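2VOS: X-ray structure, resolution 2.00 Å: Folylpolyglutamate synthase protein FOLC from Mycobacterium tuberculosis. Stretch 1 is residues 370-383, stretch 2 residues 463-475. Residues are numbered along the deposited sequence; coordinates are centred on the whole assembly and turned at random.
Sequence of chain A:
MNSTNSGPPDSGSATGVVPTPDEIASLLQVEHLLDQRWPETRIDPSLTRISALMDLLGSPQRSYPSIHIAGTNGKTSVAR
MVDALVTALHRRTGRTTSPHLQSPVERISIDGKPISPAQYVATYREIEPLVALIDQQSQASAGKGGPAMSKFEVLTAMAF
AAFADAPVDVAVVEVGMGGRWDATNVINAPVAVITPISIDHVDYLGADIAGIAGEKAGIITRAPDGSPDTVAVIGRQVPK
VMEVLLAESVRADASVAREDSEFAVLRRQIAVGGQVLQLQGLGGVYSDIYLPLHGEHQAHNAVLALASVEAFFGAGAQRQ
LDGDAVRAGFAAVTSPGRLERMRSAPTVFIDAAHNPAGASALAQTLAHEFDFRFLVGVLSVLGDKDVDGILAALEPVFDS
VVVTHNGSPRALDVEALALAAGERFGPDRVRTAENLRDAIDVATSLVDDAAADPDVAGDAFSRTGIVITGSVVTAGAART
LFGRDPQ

Stretch 1 370-383: FDFRFLVGVLSVLG
Stretch 2 (463-475) RTGIVITGSVVTA

Val 378 (chi1 t) forms the apolar centre of the contact by touching two isoleucines of the neighbouring strand of FOLC: its CG2 is 3.9 Å from Ile 466 CG2, and its CB is 4.1 Å from Ile 468 CG1. These residues lie on the sheet face that carries Phe 374, Val 376, Val 378, Thr 464, Ile 466 and Ile 468. Both isoleucines are m at chi1 and t at chi2, whereas Val 376 is t. On the other face, which carries Leu 375, Val 467, Leu 379 and Thr 469, Leu 375 (m, t) brings CD2 to 4.3 Å from Val 467 CG2, and Leu 379 (t, p) sets CD1 3.9 Å from Thr 469 CG2. Gly 465 opens this face for its neighbours: a CB there would lie 2.9 Å from Leu 375 CD2, a clash, and 3.2 Å from Phe 372 CE2.

The parallel strands running through 374-379 and 464-469 have axes 4.6 Å apart at closest approach and N-to-C directions 22° from one another. The register is in step, Phe 374 opposite Thr 464, Leu 375 opposite Gly 465, and so on to Leu 379 opposite Thr 469. The CA atoms of Val 378 and Ile 468 are 4.6 Å apart, and the spacing widens to 5.4 Å between Leu 379 CA and Thr 469 CA. Phi and psi are extended throughout, for example -113/131 at Val 376 and -124/132 at Ile 466. In the manner of parallel strands, Val 376 and Val 378 on the first strand and Gly 465 and Val 467 on the second bond through both N and O, while Phe 374 uses its O alone: Gly 465 N gives to Phe 374 O (3.0 Å), Val 376 N to Gly 465 O (3.0 Å), Val 467 N to Val 376 O (2.9 Å), Val 378 N to Val 467 O (2.7 Å) and Thr 469 N to Val 378 O (2.9 Å). The same carbonyls receive CA-H...O contacts, as from Ile 466 CA to Val 376 O at 3.3 Å.

Toward Ser 380 the ladder loosens: Ser 380 N reaches Thr 469 O in a weak bond of 3.4 Å, and Ser 380 O accepts from Thr 474 OG1 at 2.7 Å (chi1 m), tying the first stretch to the start of a helix. Gly 470, at phi/psi 118/-21, follows the second strand; a CB would fall 2.5 Å from Ser 380 O and also jam against the preceding carbonyl. Ser 471 (chi1 t) caps the helix, its OG accepting from Val 473 N at 3.1 Å and lying 3.6 Å from Leu 382 CG. One water bridges the two stretches, accepting from Leu 382 N at 2.9 Å and donating to Gly 470 O at 2.7 Å.

At the opposite end the edge is polar. Arg 463 O accepts from Arg 373 N at 2.7 Å; the Arg 373 side chain is modelled only to CB. The Arg 463 side chain (m, t, p, chi4 -164°) gives NE to Asp 371 O at 3.2 Å. Asp 371 (chi1 t) places OD2 over one guanidinium face, 3.5 Å from Arg 463 NH2: a salt bridge of charges alone, with no N-H aimed at the oxygen.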

ATOM      1  N   PHE A 370     -20.256  -9.896  -2.710  1.00 43.35           N
ATOM      2  CA  PHE A 370     -21.192  -9.198  -3.580  1.00 42.32           C
ATOM      3  C   PHE A 370     -21.881 -10.250  -4.406  1.00 44.03           C
ATOM      4  O   PHE A 370     -21.508 -11.421  -4.402  1.00 42.22           O
ATOM      5  CB  PHE A 370     -20.456  -8.265  -4.492  1.00 41.52           C
ATOM      6  CG  PHE A 370     -19.689  -7.207  -3.761  1.00 42.42           C
ATOM      7  CD1 PHE A 370     -20.286  -6.004  -3.423  1.00 42.43           C
ATOM      8  CD2 PHE A 370     -18.359  -7.412  -3.383  1.00 40.52           C
ATOM      9  CE1 PHE A 370     -19.590  -5.007  -2.714  1.00 44.47           C
ATOM     10  CE2 PHE A 370     -17.674  -6.402  -2.669  1.00 39.33           C
ATOM     11  CZ  PHE A 370     -18.295  -5.229  -2.335  1.00 39.59           C
ATOM     12  N   ASP A 371     -22.906  -9.845  -5.118  1.00 46.41           N
ATOM     13  CA  ASP A 371     -23.635 -10.796  -5.943  1.00 48.36           C
ATOM     14  C   ASP A 371     -23.795 -10.171  -7.315  1.00 48.42           C
ATOM     15  O   ASP A 371     -24.894  -9.729  -7.659  1.00 48.59           O
ATOM     16  CB  ASP A 371     -25.018 -11.021  -5.347  1.00 49.40           C
ATOM     17  CG  ASP A 371     -25.766 -12.159  -6.043  1.00 53.77           C
ATOM     18  OD1 ASP A 371     -25.171 -12.852  -6.933  1.00 55.39           O
ATOM     19  OD2 ASP A 371     -26.932 -12.367  -5.650  1.00 58.09           O
ATOM     20  N   PHE A 372     -22.712 -10.084  -8.077  1.00 48.42           N
ATOM     21  CA  PHE A 372     -22.799  -9.427  -9.376  1.00 48.34           C
ATOM     22  C   PHE A 372     -23.257 -10.451 -10.380  1.00 49.06           C
ATOM     23  O   PHE A 372     -22.899 -11.626 -10.268  1.00 49.42           O
ATOM     24  CB  PHE A 372     -21.440  -8.883  -9.768  1.00 48.53           C
ATOM     25  CG  PHE A 372     -21.046  -7.679  -8.976  1.00 48.43           C
ATOM     26  CD1 PHE A 372     -20.042  -7.747  -8.033  1.00 47.82           C
ATOM     27  CD2 PHE A 372     -21.703  -6.495  -9.170  1.00 48.23           C
ATOM     28  CE1 PHE A 372     -19.689  -6.622  -7.290  1.00 46.29           C
ATOM     29  CE2 PHE A 372     -21.356  -5.351  -8.409  1.00 50.52           C
ATOM     30  CZ  PHE A 372     -20.361  -5.436  -7.466  1.00 47.63           C
ATOM     31  N   ARG A 373     -24.084 -10.037 -11.327  1.00 48.56           N
ATOM     32  CA  ARG A 373     -24.437 -10.946 -12.405  1.00 48.27           C
ATOM     33  C   ARG A 373     -23.496 -10.750 -13.633  1.00 48.16           C
ATOM     34  O   ARG A 373     -23.394 -11.611 -14.485  1.00 47.92           O
ATOM     35  CB  ARG A 373     -25.935 -10.804 -12.761  1.00 48.66           C
ATOM     36  N   PHE A 374     -22.779  -9.629 -13.692  1.00 46.76           N
ATOM     37  CA  PHE A 374     -21.933  -9.326 -14.840  1.00 45.78           C
ATOM     38  C   PHE A 374     -20.890  -8.326 -14.371  1.00 44.54           C
ATOM     39  O   PHE A 374     -21.241  -7.313 -13.791  1.00 43.82           O
ATOM     40  CB  PHE A 374     -22.769  -8.717 -15.969  1.00 46.11           C
ATOM     41  CG  PHE A 374     -21.998  -8.492 -17.242  1.00 46.48           C
ATOM     42  CD1 PHE A 374     -21.801  -9.525 -18.146  1.00 48.52           C
ATOM     43  CD2 PHE A 374     -21.500  -7.241 -17.541  1.00 47.88           C
ATOM     44  CE1 PHE A 374     -21.085  -9.312 -19.320  1.00 48.39           C
ATOM     45  CE2 PHE A 374     -20.771  -7.027 -18.701  1.00 48.57           C
ATOM     46  CZ  PHE A 374     -20.579  -8.062 -19.600  1.00 49.14           C
ATOM     47  N   LEU A 375     -19.618  -8.639 -14.593  1.00 43.45           N
ATOM     48  CA  LEU A 375     -18.514  -7.738 -14.227  1.00 42.80           C
ATOM     49  C   LEU A 375     -17.561  -7.559 -15.430  1.00 43.03           C
ATOM     50  O   LEU A 375     -17.169  -8.553 -16.078  1.00 42.96           O
ATOM     51  CB  LEU A 375     -17.722  -8.340 -13.077  1.00 42.50           C
ATOM     52  CG  LEU A 375     -18.280  -8.251 -11.683  1.00 43.92           C
ATOM     53  CD1 LEU A 375     -17.256  -8.829 -10.713  1.00 43.43           C
ATOM     54  CD2 LEU A 375     -18.552  -6.787 -11.324  1.00 39.51           C
ATOM     55  N   VAL A 376     -17.189  -6.314 -15.726  1.00 42.55           N
ATOM     56  CA  VAL A 376     -16.191  -6.047 -16.769  1.00 42.42           C
ATOM     57  C   VAL A 376     -14.929  -5.461 -16.131  1.00 43.03           C
ATOM     58  O   VAL A 376     -15.036  -4.557 -15.293  1.00 43.06           O
ATOM     59  CB  VAL A 376     -16.724  -4.996 -17.770  1.00 44.08           C
ATOM     60  CG1 VAL A 376     -15.658  -4.717 -18.884  1.00 40.12           C
ATOM     61  CG2 VAL A 376     -18.030  -5.487 -18.381  1.00 43.48           C
ATOM     62  N   GLY A 377     -13.746  -5.977 -16.456  1.00 42.41           N
ATOM     63  CA  GLY A 377     -12.552  -5.435 -15.830  1.00 42.28           C
ATOM     64  C   GLY A 377     -12.031  -4.341 -16.760  1.00 43.99           C
ATOM     65  O   GLY A 377     -12.249  -4.429 -17.980  1.00 44.96           O
ATOM     66  N   VAL A 378     -11.349  -3.320 -16.221  1.00 42.70           N
ATOM     67  CA  VAL A 378     -10.686  -2.319 -17.053  1.00 42.20           C
ATOM     68  C   VAL A 378      -9.325  -2.424 -16.479  1.00 43.44           C
ATOM     69  O   VAL A 378      -9.134  -2.244 -15.246  1.00 41.97           O
ATOM     70  CB  VAL A 378     -11.260  -0.867 -16.887  1.00 42.46           C
ATOM     71  CG1 VAL A 378     -10.324   0.262 -17.480  1.00 41.40           C
ATOM     72  CG2 VAL A 378     -12.638  -0.756 -17.544  1.00 41.53           C
ATOM     73  N   LEU A 379      -8.362  -2.739 -17.356  1.00 42.12           N
ATOM     74  CA  LEU A 379      -7.063  -3.153 -16.882  1.00 42.85           C
ATOM     75  C   LEU A 379      -5.892  -2.441 -17.555  1.00 41.58           C
ATOM     76  O   LEU A 379      -5.844  -2.327 -18.784  1.00 41.95           O
ATOM     77  CB  LEU A 379      -6.964  -4.676 -17.143  1.00 43.04           C
ATOM     78  CG  LEU A 379      -5.784  -5.446 -16.559  1.00 46.83           C
ATOM     79  CD1 LEU A 379      -6.000  -5.757 -15.096  1.00 47.48           C
ATOM     80  CD2 LEU A 379      -5.610  -6.759 -17.376  1.00 51.82           C
ATOM     81  N   SER A 380      -4.945  -1.976 -16.768  1.00 40.83           N
ATOM     82  CA  SER A 380      -3.635  -1.592 -17.262  1.00 41.38           C
ATOM     83  C   SER A 380      -2.614  -1.978 -16.191  1.00 42.23           C
ATOM     84  O   SER A 380      -2.799  -1.742 -14.964  1.00 42.28           O
ATOM     85  CB  SER A 380      -3.556  -0.080 -17.517  1.00 41.73           C
ATOM     86  OG  SER A 380      -2.223   0.332 -17.779  1.00 43.78           O
ATOM     87  N   VAL A 381      -1.512  -2.562 -16.655  1.00 42.91           N
ATOM     88  CA  VAL A 381      -0.578  -3.203 -15.749  1.00 42.05           C
ATOM     89  C   VAL A 381       0.809  -2.735 -16.092  1.00 42.28           C
ATOM     90  O   VAL A 381       1.134  -2.551 -17.271  1.00 42.10           O
ATOM     91  CB  VAL A 381      -0.666  -4.770 -15.843  1.00 43.07           C
ATOM     92  CG1 VAL A 381       0.322  -5.436 -14.893  1.00 41.40           C
ATOM     93  CG2 VAL A 381      -2.100  -5.273 -15.468  1.00 41.74           C
ATOM     94  N   LEU A 382       1.647  -2.556 -15.079  1.00 41.95           N
ATOM     95  CA  LEU A 382       3.053  -2.200 -15.355  1.00 41.68           C
ATOM     96  C   LEU A 382       3.895  -3.413 -15.858  1.00 41.67           C
ATOM     97  O   LEU A 382       3.579  -4.551 -15.561  1.00 41.07           O
ATOM     98  CB  LEU A 382       3.682  -1.504 -14.153  1.00 41.07           C
ATOM     99  CG  LEU A 382       2.851  -0.297 -13.668  1.00 42.40           C
ATOM    100  CD1 LEU A 382       3.627   0.369 -12.602  1.00 42.81           C
ATOM    101  CD2 LEU A 382       2.501   0.703 -14.760  1.00 41.08           C
ATOM    102  N   GLY A 383       4.960  -3.141 -16.599  1.00 41.07           N
ATOM    103  CA  GLY A 383       5.686  -4.188 -17.335  1.00 40.32           C
ATOM    104  C   GLY A 383       6.520  -5.121 -16.464  1.00 40.94           C
ATOM    105  O   GLY A 383       6.957  -6.192 -16.928  1.00 41.31           O
ATOM    106  N   ARG A 463     -27.023  -5.033 -10.529  1.00 51.66           N
ATOM    107  CA  ARG A 463     -26.165  -6.178 -10.292  1.00 50.35           C
ATOM    108  C   ARG A 463     -25.038  -6.338 -11.320  1.00 48.24           C
ATOM    109  O   ARG A 463     -24.548  -7.438 -11.562  1.00 46.94           O
ATOM    110  CB  ARG A 463     -27.014  -7.457 -10.103  1.00 51.92           C
ATOM    111  CG  ARG A 463     -27.594  -7.530  -8.648  1.00 55.75           C
ATOM    112  CD  ARG A 463     -28.592  -8.686  -8.436  1.00 62.62           C
ATOM    113  NE  ARG A 463     -27.958  -9.993  -8.620  1.00 69.21           N
ATOM    114  CZ  ARG A 463     -28.620 -11.146  -8.800  1.00 73.07           C
ATOM    115  NH1 ARG A 463     -29.954 -11.140  -8.826  1.00 73.81           N
ATOM    116  NH2 ARG A 463     -27.955 -12.306  -8.970  1.00 73.78           N
ATOM    117  N   THR A 464     -24.635  -5.227 -11.920  1.00 46.45           N
ATOM    118  CA  THR A 464     -23.531  -5.211 -12.859  1.00 45.96           C
ATOM    119  C   THR A 464     -22.478  -4.301 -12.270  1.00 45.34           C
ATOM    120  O   THR A 464     -22.774  -3.447 -11.438  1.00 45.76           O
ATOM    121  CB  THR A 464     -23.939  -4.645 -14.228  1.00 45.60           C
ATOM    122  OG1 THR A 464     -24.373  -3.303 -14.072  1.00 46.48           O
ATOM    123  CG2 THR A 464     -25.127  -5.437 -14.828  1.00 44.55           C
ATOM    124  N   GLY A 465     -21.245  -4.475 -12.719  1.00 45.53           N
ATOM    125  CA  GLY A 465     -20.131  -3.656 -12.241  1.00 44.55           C
ATOM    126  C   GLY A 465     -18.937  -3.615 -13.187  1.00 44.13           C
ATOM    127  O   GLY A 465     -18.787  -4.447 -14.088  1.00 43.60           O
ATOM    128  N   ILE A 466     -18.116  -2.609 -12.954  1.00 44.46           N
ATOM    129  CA  ILE A 466     -16.892  -2.352 -13.673  1.00 44.13           C
ATOM    130  C   ILE A 466     -15.802  -2.311 -12.597  1.00 44.13           C
ATOM    131  O   ILE A 466     -15.977  -1.666 -11.544  1.00 44.60           O
ATOM    132  CB  ILE A 466     -16.959  -0.986 -14.334  1.00 43.17           C
ATOM    133  CG1 ILE A 466     -18.099  -0.997 -15.344  1.00 44.20           C
ATOM    134  CG2 ILE A 466     -15.690  -0.696 -15.110  1.00 42.98           C
ATOM    135  CD1 ILE A 466     -18.480   0.345 -15.818  1.00 42.54           C
ATOM    136  N   VAL A 467     -14.707  -3.025 -12.836  1.00 42.30           N
ATOM    137  CA  VAL A 467     -13.638  -3.071 -11.860  1.00 41.79           C
ATOM    138  C   VAL A 467     -12.364  -2.609 -12.541  1.00 41.88           C
ATOM    139  O   VAL A 467     -11.884  -3.204 -13.533  1.00 40.07           O
ATOM    140  CB  VAL A 467     -13.440  -4.489 -11.343  1.00 42.39           C
ATOM    141  CG1 VAL A 467     -12.290  -4.496 -10.338  1.00 39.90           C
ATOM    142  CG2 VAL A 467     -14.739  -4.975 -10.695  1.00 40.99           C
ATOM    143  N   ILE A 468     -11.868  -1.471 -12.068  1.00 41.27           N
ATOM    144  CA  ILE A 468     -10.713  -0.839 -12.694  1.00 41.13           C
ATOM    145  C   ILE A 468      -9.488  -1.197 -11.837  1.00 42.17           C
ATOM    146  O   ILE A 468      -9.395  -0.795 -10.661  1.00 42.40           O
ATOM    147  CB  ILE A 468     -10.923   0.707 -12.706  1.00 41.80           C
ATOM    148  CG1 ILE A 468     -12.260   1.006 -13.413  1.00 42.35           C
ATOM    149  CG2 ILE A 468      -9.670   1.479 -13.252  1.00 40.28           C
ATOM    150  CD1 ILE A 468     -12.804   2.432 -13.159  1.00 42.99           C
ATOM    151  N   THR A 469      -8.508  -1.895 -12.425  1.00 41.94           N
ATOM    152  CA  THR A 469      -7.443  -2.448 -11.588  1.00 42.83           C
ATOM    153  C   THR A 469      -6.169  -2.716 -12.419  1.00 43.24           C
ATOM    154  O   THR A 469      -6.102  -2.373 -13.633  1.00 41.85           O
ATOM    155  CB  THR A 469      -7.970  -3.752 -10.912  1.00 42.43           C
ATOM    156  OG1 THR A 469      -7.053  -4.205  -9.935  1.00 44.85           O
ATOM    157  CG2 THR A 469      -8.177  -4.933 -11.970  1.00 44.52           C
ATOM    158  N   GLY A 470      -5.151  -3.301 -11.771  1.00 42.78           N
ATOM    159  CA  GLY A 470      -3.979  -3.779 -12.535  1.00 40.74           C
ATOM    160  C   GLY A 470      -2.716  -3.055 -12.094  1.00 41.39           C
ATOM    161  O   GLY A 470      -1.580  -3.573 -12.278  1.00 41.25           O
ATOM    162  N   SER A 471      -2.900  -1.879 -11.486  1.00 40.69           N
ATOM    163  CA  SER A 471      -1.797  -1.048 -11.076  1.00 42.26           C
ATOM    164  C   SER A 471      -2.292   0.001 -10.093  1.00 42.69           C
ATOM    165  O   SER A 471      -3.458   0.422 -10.125  1.00 42.20           O
ATOM    166  CB  SER A 471      -1.189  -0.397 -12.328  1.00 42.89           C
ATOM    167  OG  SER A 471      -0.210   0.558 -12.009  1.00 47.32           O
ATOM    168  N   VAL A 472      -1.396   0.472  -9.240  1.00 43.64           N
ATOM    169  CA  VAL A 472      -1.664   1.680  -8.456  1.00 44.30           C
ATOM    170  C   VAL A 472      -2.015   2.873  -9.341  1.00 44.63           C
ATOM    171  O   VAL A 472      -2.940   3.647  -9.057  1.00 44.13           O
ATOM    172  CB  VAL A 472      -0.413   2.056  -7.585  1.00 45.15           C
ATOM    173  CG1 VAL A 472      -0.695   3.331  -6.809  1.00 45.91           C
ATOM    174  CG2 VAL A 472      -0.134   0.903  -6.621  1.00 45.02           C
ATOM    175  N   VAL A 473      -1.306   2.994 -10.456  1.00 43.73           N
ATOM    176  CA  VAL A 473      -1.484   4.125 -11.345  1.00 44.83           C
ATOM    177  C   VAL A 473      -2.872   4.084 -12.037  1.00 43.98           C
ATOM    178  O   VAL A 473      -3.525   5.138 -12.255  1.00 44.06           O
ATOM    179  CB  VAL A 473      -0.360   4.130 -12.419  1.00 44.51           C
ATOM    180  CG1 VAL A 473      -0.603   5.258 -13.438  1.00 47.40           C
ATOM    181  CG2 VAL A 473       1.034   4.286 -11.756  1.00 44.90           C
ATOM    182  N   THR A 474      -3.331   2.878 -12.334  1.00 43.88           N
ATOM    183  CA  THR A 474      -4.621   2.671 -12.995  1.00 44.20           C
ATOM    184  C   THR A 474      -5.721   3.097 -12.008  1.00 44.09           C
ATOM    185  O   THR A 474      -6.642   3.858 -12.340  1.00 45.77           O
ATOM    186  CB  THR A 474      -4.854   1.166 -13.356  1.00 45.05           C
ATOM    187  OG1 THR A 474      -3.758   0.634 -14.144  1.00 46.86           O
ATOM    188  CG2 THR A 474      -6.191   0.978 -14.189  1.00 45.06           C
ATOM    189  N   ALA A 475      -5.656   2.555 -10.794  1.00 43.01           N
ATOM    190  CA  ALA A 475      -6.560   2.938  -9.731  1.00 42.11           C
ATOM    191  C   ALA A 475      -6.512   4.425  -9.426  1.00 41.76           C
ATOM    192  O   ALA A 475      -7.568   5.073  -9.325  1.00 42.85           O
ATOM    193  CB  ALA A 475      -6.275   2.088  -8.476  1.00 43.83           C
TER
HETATM  194  O   HOH W   1       1.035  -2.863 -12.254  1.00 29.89           O